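Side-chain contacts in ribonucleoside-diphosphate reductase subunit beta (Streptococcus sanguinis, PDB 4N83), which probably supplies deoxyribonucleotides for DNA synthesis as the metal-binding small subunit of a class Ib ribonucleotide reductase: residues A76-V81 / H85-F90; N91-M96 / S192-Y197. All blocks are in the same frame, centred on the assembly; numbering follows the deposited sequence.

Contact 1: A76-V81 / H85-F90; sequences ALRKDV and HEEAVF
Leu77 meets Phe90 through CB, which lies over one face of the ring, 4.0 Å from Phe90 CE1. The two buried side chains cross at about a right angle, and Leu77 CD1 only skirts CE1. Arg78 comes next, its CA 5.9 Å from that of Glu87. Its methylenes, rather than its charge, touch the glutamate: Arg78 CD is 3.2 Å from Glu87 OE2, while Arg78 NE stays 4.5 Å from the same oxygen, too far for a salt bridge. The bend at chi3 (39°) turns the guanidinium aside, where NE forms a salt bridge with Asp75 of the second subunit and NH2 hydrogen-bonds to Gln94 of its own chain. Asp80, in the turn, takes its salt bridge from Lys149. Val81 meets the next helix through CG2, which sits 3.6 Å from Glu87 N and 3.9 Å from Glu86 CG and approaches the Phe90 ring obliquely; a compact apolar branch suits this site beside its first turns. The contact thus packs the end of helix 49-78 against the start of helix 84-111, with helices 148-160 and 178-206 touching Leu77 and the second subunit beside Arg78 and Glu87.

Contact 2: N91-M96 / S192-Y197; sequences NNIQFM and SVHGTY
Ile93 and His194 bring the two backbones closest, with their CA atoms 7.4 Å apart, on helical segments that run in roughly opposite directions. Both side chains leave their helices toward the facing segment and slide past each other in opposite senses, so that the isoleucine covers the imidazole. Its CG2 makes a CH-pi contact, 3.8 Å from the centroid of the His194 ring and only 15° off the ring normal. The other branch reaches the same ring, with Ile93 CG1 3.5 Å from His194 CD2. Because CG1 stands anti to the carbonyl carbon (chi1 -68°) and CG2 anti to the backbone N, the two branches diverge from CB, both toward the histidine. A beta-branched apolar residue suits this buried place: it gives the ring a hydrocarbon surface and no group to compete for the metal. His194 is a ligand of one manganese ion, completed by Glu97, Glu157 and Glu191, and its ND1 hydrogen-bonds to OE1 of Glu191. Packing by Ile93 would restrict how far the ring can tilt. Farther along, Ile93 CD1 approaches the Tyr197 ring obliquely, 4.2 Å from Tyr197 CD2; the tyrosine offers its ring to the isoleucine while its hydroxyl bonds to Asp18. The contact joins helices 84-111 and 178-206 in the ferritin-like bundle, with helix 16-27 against His194 and Tyr197, helix 49-78 against Ile93, and Asn91, Asn92, Gln94 and Phe95 facing the second subunit.

How the contacts relate
From the N terminus, helix 49-78 ends in contact 1, which closes the short connection into helix 84-111, with three residues between the segments. That helix runs straight on into contact 2, whose partner lies 95 residues later on helix 178-206. The two contacts are therefore in series, neither nested nor crossing, with centres about 10 Å apart. They meet directly: Glu86 CG packs on Tyr197 OH at 3.5 Å, and Val89 CG1 packs on Tyr197 CE2. Together they make helix 84-111 a shared element between helices 49-78 and 178-206. All three carry metal ligands, helix 178-206 being distant only in sequence, and both contacts reach the second subunit.

Contact 1: A76-V81 / H85-F90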
ATOM      1  N   ALA A  76       3.995  -9.781   6.665  1.00 91.26           N
ATOM      2  CA  ALA A  76       4.814 -10.986   6.784  1.00 92.05           C
ATOM      3  C   ALA A  76       5.461 -11.365   5.452  1.00 91.07           C
ATOM      4  O   ALA A  76       6.646 -11.696   5.401  1.00 91.22           O
ATOM      5  CB  ALA A  76       3.975 -12.141   7.307  1.00 92.86           C
ATOM      6  N   LEU A  77       4.674 -11.308   4.378  1.00 90.14           N
ATOM      7  CA  LEU A  77       5.151 -11.652   3.037  1.00 89.48           C
ATOM      8  C   LEU A  77       6.232 -10.700   2.518  1.00 89.32           C
ATOM      9  O   LEU A  77       7.084 -11.101   1.725  1.00 88.32           O
ATOM     10  CB  LEU A  77       3.978 -11.681   2.050  1.00 88.55           C
ATOM     11  CG  LEU A  77       2.935 -12.781   2.276  1.00 89.71           C
ATOM     12  CD1 LEU A  77       1.642 -12.469   1.533  1.00 88.93           C
ATOM     13  CD2 LEU A  77       3.478 -14.139   1.856  1.00 90.26           C
ATOM     14  N   ARG A  78       6.194  -9.446   2.966  1.00 90.39           N
ATOM     15  CA  ARG A  78       7.150  -8.425   2.520  1.00 91.25           C
ATOM     16  C   ARG A  78       8.589  -8.708   2.952  1.00 92.34           C
ATOM     17  O   ARG A  78       9.522  -8.492   2.177  1.00 92.41           O
ATOM     18  CB  ARG A  78       6.723  -7.034   3.017  1.00 92.43           C
ATOM     19  CG  ARG A  78       7.818  -5.970   2.967  1.00 93.81           C
ATOM     20  CD  ARG A  78       7.271  -4.550   3.022  1.00 94.01           C
ATOM     21  NE  ARG A  78       6.142  -4.422   3.943  1.00 95.19           N
ATOM     22  CZ  ARG A  78       4.854  -4.412   3.592  1.00 94.99           C
ATOM     23  NH1 ARG A  78       4.476  -4.517   2.319  1.00 93.42           N
ATOM     24  NH2 ARG A  78       3.930  -4.294   4.535  1.00 96.28           N
ATOM     25  N   LYS A  79       8.767  -9.188   4.180  1.00 93.83           N
ATOM     26  CA  LYS A  79      10.108  -9.418   4.733  1.00 95.03           C
ATOM     27  C   LYS A  79      10.889 -10.533   4.023  1.00 94.37           C
ATOM     28  O   LYS A  79      12.104 -10.637   4.190  1.00 95.51           O
ATOM     29  CB  LYS A  79      10.026  -9.711   6.236  1.00 97.07           C
ATOM     30  CG  LYS A  79       9.603  -8.509   7.071  1.00 97.33           C
ATOM     31  CD  LYS A  79       9.340  -8.884   8.521  1.00 99.21           C
ATOM     32  CE  LYS A  79      10.624  -9.190   9.275  1.00100.79           C
ATOM     33  NZ  LYS A  79      10.354  -9.539  10.697  1.00102.40           N
ATOM     34  N   ASP A  80      10.195 -11.354   3.237  1.00 92.61           N
ATOM     35  CA  ASP A  80      10.825 -12.431   2.473  1.00 91.92           C
ATOM     36  C   ASP A  80      10.828 -12.088   0.985  1.00 88.78           C
ATOM     37  O   ASP A  80      10.361 -12.863   0.148  1.00 87.37           O
ATOM     38  CB  ASP A  80      10.085 -13.739   2.732  1.00 92.83           C
ATOM     39  CG  ASP A  80       9.847 -13.979   4.206  1.00 94.73           C
ATOM     40  OD1 ASP A  80      10.835 -14.150   4.949  1.00 96.64           O
ATOM     41  OD2 ASP A  80       8.673 -13.984   4.625  1.00 95.01           O
ATOM     42  N   VAL A  81      11.381 -10.918   0.676  1.00 87.50           N
ATOM     43  CA  VAL A  81      11.384 -10.368  -0.682  1.00 85.37           C
ATOM     44  C   VAL A  81      12.632 -10.805  -1.453  1.00 84.72           C
ATOM     45  O   VAL A  81      13.709 -10.952  -0.872  1.00 86.73           O
ATOM     46  CB  VAL A  81      11.254  -8.818  -0.639  1.00 84.69           C
ATOM     47  CG1 VAL A  81      12.255  -8.120  -1.556  1.00 83.86           C
ATOM     48  CG2 VAL A  81       9.829  -8.400  -0.971  1.00 83.63           C
ATOM     49  N   HIS A  85      11.537  -4.620  -6.488  1.00 70.43           N
ATOM     50  CA  HIS A  85      10.261  -4.333  -7.146  1.00 68.79           C
ATOM     51  C   HIS A  85       9.131  -5.149  -6.530  1.00 68.95           C
ATOM     52  O   HIS A  85       7.994  -4.688  -6.461  1.00 68.61           O
ATOM     53  CB  HIS A  85      10.358  -4.625  -8.647  1.00 67.31           C
ATOM     54  CG  HIS A  85      11.652  -4.193  -9.263  1.00 67.04           C
ATOM     55  ND1 HIS A  85      12.686  -5.070  -9.510  1.00 67.24           N
ATOM     56  CD2 HIS A  85      12.090  -2.974  -9.660  1.00 66.92           C
ATOM     57  CE1 HIS A  85      13.700  -4.413 -10.042  1.00 67.59           C
ATOM     58  NE2 HIS A  85      13.364  -3.140 -10.144  1.00 67.40           N
ATOM     59  N   GLU A  86       9.456  -6.361  -6.086  1.00 69.88           N
ATOM     60  CA  GLU A  86       8.501  -7.230  -5.398  1.00 69.83           C
ATOM     61  C   GLU A  86       7.945  -6.578  -4.132  1.00 70.08           C
ATOM     62  O   GLU A  86       6.759  -6.713  -3.834  1.00 69.45           O
ATOM     63  CB  GLU A  86       9.163  -8.570  -5.055  1.00 70.77           C
ATOM     64  CG  GLU A  86       8.248  -9.578  -4.378  1.00 71.30           C
ATOM     65  CD  GLU A  86       8.892 -10.943  -4.205  1.00 72.23           C
ATOM     66  OE1 GLU A  86      10.068 -11.112  -4.595  1.00 72.97           O
ATOM     67  OE2 GLU A  86       8.219 -11.853  -3.678  1.00 72.65           O
ATOM     68  N   GLU A  87       8.799  -5.875  -3.392  1.00 71.10           N
ATOM     69  CA  GLU A  87       8.364  -5.164  -2.193  1.00 72.00           C
ATOM     70  C   GLU A  87       7.384  -4.051  -2.555  1.00 70.89           C
ATOM     71  O   GLU A  87       6.390  -3.845  -1.860  1.00 70.82           O
ATOM     72  CB  GLU A  87       9.561  -4.597  -1.419  1.00 73.85           C
ATOM     73  CG  GLU A  87       9.198  -4.063  -0.037  1.00 75.29           C
ATOM     74  CD  GLU A  87      10.370  -4.011   0.935  1.00 77.18           C
ATOM     75  OE1 GLU A  87      11.484  -4.451   0.576  1.00 77.87           O
ATOM     76  OE2 GLU A  87      10.173  -3.530   2.071  1.00 78.17           O
ATOM     77  N   ALA A  88       7.663  -3.348  -3.651  1.00 70.47           N
ATOM     78  CA  ALA A  88       6.749  -2.327  -4.171  1.00 69.73           C
ATOM     79  C   ALA A  88       5.400  -2.942  -4.551  1.00 68.34           C
ATOM     80  O   ALA A  88       4.348  -2.409  -4.196  1.00 68.08           O
ATOM     81  CB  ALA A  88       7.365  -1.614  -5.368  1.00 69.30           C
ATOM     82  N   VAL A  89       5.437  -4.070  -5.256  1.00 67.17           N
ATOM     83  CA  VAL A  89       4.213  -4.789  -5.616  1.00 66.11           C
ATOM     84  C   VAL A  89       3.415  -5.141  -4.357  1.00 66.84           C
ATOM     85  O   VAL A  89       2.195  -5.002  -4.341  1.00 66.15           O
ATOM     86  CB  VAL A  89       4.504  -6.073  -6.429  1.00 65.10           C
ATOM     87  CG1 VAL A  89       3.218  -6.843  -6.704  1.00 64.61           C
ATOM     88  CG2 VAL A  89       5.198  -5.734  -7.742  1.00 64.39           C
ATOM     89  N   PHE A  90       4.110  -5.576  -3.305  1.00 68.29           N
ATOM     90  CA  PHE A  90       3.456  -5.926  -2.037  1.00 69.04           C
ATOM     91  C   PHE A  90       2.875  -4.720  -1.301  1.00 69.92           C
ATOM     92  O   PHE A  90       1.903  -4.861  -0.559  1.00 70.15           O
ATOM     93  CB  PHE A  90       4.405  -6.709  -1.119  1.00 69.64           C
ATOM     94  CG  PHE A  90       4.469  -8.178  -1.432  1.00 69.20           C
ATOM     95  CD1 PHE A  90       3.329  -8.963  -1.337  1.00 69.08           C
ATOM     96  CD2 PHE A  90       5.659  -8.776  -1.820  1.00 69.07           C
ATOM     97  CE1 PHE A  90       3.373 -10.314  -1.628  1.00 69.39           C
ATOM     98  CE2 PHE A  90       5.709 -10.128  -2.112  1.00 69.01           C
ATOM     99  CZ  PHE A  90       4.566 -10.899  -2.016  1.00 69.36           C
TER

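Contact 2: N91-M96 / S192-Y197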
ATOM      1  N   ASN A  91       3.463  -3.543  -1.503  1.00 70.92           N
ATOM      2  CA  ASN A  91       2.887  -2.308  -0.968  1.00 72.02           C
ATOM      3  C   ASN A  91       1.551  -2.022  -1.639  1.00 71.53           C
ATOM      4  O   ASN A  91       0.575  -1.670  -0.972  1.00 71.86           O
ATOM      5  CB  ASN A  91       3.836  -1.122  -1.162  1.00 72.33           C
ATOM      6  CG  ASN A  91       5.128  -1.273  -0.382  1.00 73.80           C
ATOM      7  OD1 ASN A  91       5.147  -1.851   0.708  1.00 74.78           O
ATOM      8  ND2 ASN A  91       6.217  -0.747  -0.935  1.00 73.86           N
ATOM      9  N   ASN A  92       1.521  -2.186  -2.961  1.00 70.73           N
ATOM     10  CA  ASN A  92       0.283  -2.106  -3.732  1.00 70.21           C
ATOM     11  C   ASN A  92      -0.719  -3.187  -3.319  1.00 70.33           C
ATOM     12  O   ASN A  92      -1.910  -2.909  -3.182  1.00 70.31           O
ATOM     13  CB  ASN A  92       0.575  -2.223  -5.233  1.00 69.22           C
ATOM     14  CG  ASN A  92      -0.680  -2.419  -6.056  1.00 68.43           C
ATOM     15  OD1 ASN A  92      -0.972  -3.529  -6.494  1.00 68.13           O
ATOM     16  ND2 ASN A  92      -1.444  -1.350  -6.246  1.00 68.25           N
ATOM     17  N   ILE A  93      -0.232  -4.412  -3.129  1.00 70.76           N
ATOM     18  CA  ILE A  93      -1.083  -5.520  -2.691  1.00 70.81           C
ATOM     19  C   ILE A  93      -1.713  -5.199  -1.339  1.00 71.92           C
ATOM     20  O   ILE A  93      -2.923  -5.334  -1.172  1.00 71.12           O
ATOM     21  CB  ILE A  93      -0.302  -6.851  -2.589  1.00 70.94           C
ATOM     22  CG1 ILE A  93       0.112  -7.334  -3.984  1.00 69.78           C
ATOM     23  CG2 ILE A  93      -1.148  -7.920  -1.902  1.00 71.54           C
ATOM     24  CD1 ILE A  93       1.205  -8.383  -3.990  1.00 70.00           C
ATOM     25  N   GLN A  94      -0.888  -4.764  -0.390  1.00 73.98           N
ATOM     26  CA  GLN A  94      -1.351  -4.487   0.972  1.00 76.22           C
ATOM     27  C   GLN A  94      -2.391  -3.371   1.032  1.00 76.16           C
ATOM     28  O   GLN A  94      -3.340  -3.447   1.818  1.00 76.46           O
ATOM     29  CB  GLN A  94      -0.177  -4.131   1.881  1.00 78.20           C
ATOM     30  CG  GLN A  94      -0.550  -4.114   3.354  1.00 80.48           C
ATOM     31  CD  GLN A  94       0.640  -3.883   4.258  1.00 82.48           C
ATOM     32  OE1 GLN A  94       1.571  -3.160   3.903  1.00 82.52           O
ATOM     33  NE2 GLN A  94       0.617  -4.500   5.438  1.00 84.57           N
ATOM     34  N   PHE A  95      -2.202  -2.335   0.216  1.00 75.29           N
ATOM     35  CA  PHE A  95      -3.173  -1.243   0.123  1.00 75.22           C
ATOM     36  C   PHE A  95      -4.520  -1.740  -0.404  1.00 74.60           C
ATOM     37  O   PHE A  95      -5.566  -1.407   0.152  1.00 75.98           O
ATOM     38  CB  PHE A  95      -2.643  -0.109  -0.760  1.00 75.07           C
ATOM     39  CG  PHE A  95      -3.716   0.807  -1.282  1.00 75.29           C
ATOM     40  CD1 PHE A  95      -4.545   1.500  -0.408  1.00 75.91           C
ATOM     41  CD2 PHE A  95      -3.899   0.974  -2.647  1.00 75.16           C
ATOM     42  CE1 PHE A  95      -5.539   2.336  -0.889  1.00 76.15           C
ATOM     43  CE2 PHE A  95      -4.887   1.812  -3.133  1.00 75.28           C
ATOM     44  CZ  PHE A  95      -5.709   2.496  -2.254  1.00 75.59           C
ATOM     45  N   MET A  96      -4.492  -2.537  -1.469  1.00 73.14           N
ATOM     46  CA  MET A  96      -5.723  -3.086  -2.046  1.00 72.23           C
ATOM     47  C   MET A  96      -6.439  -4.039  -1.087  1.00 71.96           C
ATOM     48  O   MET A  96      -7.661  -4.152  -1.134  1.00 71.88           O
ATOM     49  CB  MET A  96      -5.442  -3.786  -3.384  1.00 71.40           C
ATOM     50  CG  MET A  96      -5.037  -2.854  -4.521  1.00 70.45           C
ATOM     51  SD  MET A  96      -6.108  -1.415  -4.742  1.00 70.26           S
ATOM     52  CE  MET A  96      -7.717  -2.190  -4.871  1.00 69.97           C
ATOM     53  N   SER A 192      -7.354 -12.910  -7.769  1.00 70.45           N
ATOM     54  CA  SER A 192      -6.943 -13.855  -8.806  1.00 70.16           C
ATOM     55  C   SER A 192      -5.496 -13.596  -9.230  1.00 69.17           C
ATOM     56  O   SER A 192      -4.737 -14.535  -9.470  1.00 68.46           O
ATOM     57  CB  SER A 192      -7.874 -13.762 -10.018  1.00 69.83           C
ATOM     58  OG  SER A 192      -7.518 -14.708 -11.009  1.00 69.98           O
ATOM     59  N   VAL A 193      -5.124 -12.318  -9.304  1.00 68.85           N
ATOM     60  CA  VAL A 193      -3.765 -11.914  -9.675  1.00 68.78           C
ATOM     61  C   VAL A 193      -2.788 -12.065  -8.503  1.00 69.47           C
ATOM     62  O   VAL A 193      -1.615 -12.388  -8.710  1.00 69.87           O
ATOM     63  CB  VAL A 193      -3.731 -10.455 -10.191  1.00 68.12           C
ATOM     64  CG1 VAL A 193      -2.308 -10.037 -10.546  1.00 67.65           C
ATOM     65  CG2 VAL A 193      -4.644 -10.295 -11.400  1.00 67.77           C
ATOM     66  N   HIS A 194      -3.265 -11.828  -7.280  1.00 70.01           N
ATOM     67  CA  HIS A 194      -2.435 -11.998  -6.081  1.00 70.49           C
ATOM     68  C   HIS A 194      -1.991 -13.447  -5.916  1.00 70.94           C
ATOM     69  O   HIS A 194      -0.810 -13.720  -5.690  1.00 70.71           O
ATOM     70  CB  HIS A 194      -3.178 -11.548  -4.817  1.00 70.70           C
ATOM     71  CG  HIS A 194      -3.388 -10.069  -4.732  1.00 69.81           C
ATOM     72  ND1 HIS A 194      -4.429  -9.504  -4.028  1.00 69.81           N
ATOM     73  CD2 HIS A 194      -2.698  -9.038  -5.272  1.00 68.85           C
ATOM     74  CE1 HIS A 194      -4.366  -8.189  -4.130  1.00 69.25           C
ATOM     75  NE2 HIS A 194      -3.324  -7.880  -4.879  1.00 68.98           N
ATOM     76  N   GLY A 195      -2.947 -14.366  -6.027  1.00 71.37           N
ATOM     77  CA  GLY A 195      -2.663 -15.797  -5.951  1.00 72.59           C
ATOM     78  C   GLY A 195      -1.633 -16.239  -6.975  1.00 72.46           C
ATOM     79  O   GLY A 195      -0.710 -16.988  -6.650  1.00 73.77           O
ATOM     80  N   THR A 196      -1.786 -15.761  -8.208  1.00 71.42           N
ATOM     81  CA  THR A 196      -0.856 -16.084  -9.289  1.00 71.02           C
ATOM     82  C   THR A 196       0.554 -15.566  -9.004  1.00 70.97           C
ATOM     83  O   THR A 196       1.534 -16.281  -9.222  1.00 70.76           O
ATOM     84  CB  THR A 196      -1.339 -15.499 -10.631  1.00 70.14           C
ATOM     85  OG1 THR A 196      -2.685 -15.922 -10.880  1.00 70.27           O
ATOM     86  CG2 THR A 196      -0.447 -15.955 -11.783  1.00 69.90           C
ATOM     87  N   TYR A 197       0.648 -14.331  -8.516  1.00 70.72           N
ATOM     88  CA  TYR A 197       1.941 -13.703  -8.254  1.00 70.89           C
ATOM     89  C   TYR A 197       2.631 -14.305  -7.039  1.00 73.45           C
ATOM     90  O   TYR A 197       3.816 -14.636  -7.099  1.00 73.71           O
ATOM     91  CB  TYR A 197       1.783 -12.197  -8.054  1.00 69.92           C
ATOM     92  CG  TYR A 197       3.104 -11.472  -7.895  1.00 69.37           C
ATOM     93  CD1 TYR A 197       4.063 -11.507  -8.906  1.00 68.69           C
ATOM     94  CD2 TYR A 197       3.394 -10.742  -6.744  1.00 69.53           C
ATOM     95  CE1 TYR A 197       5.271 -10.843  -8.773  1.00 68.82           C
ATOM     96  CE2 TYR A 197       4.600 -10.074  -6.603  1.00 69.64           C
ATOM     97  CZ  TYR A 197       5.536 -10.126  -7.621  1.00 69.29           C
ATOM     98  OH  TYR A 197       6.737  -9.466  -7.491  1.00 68.75           O
TER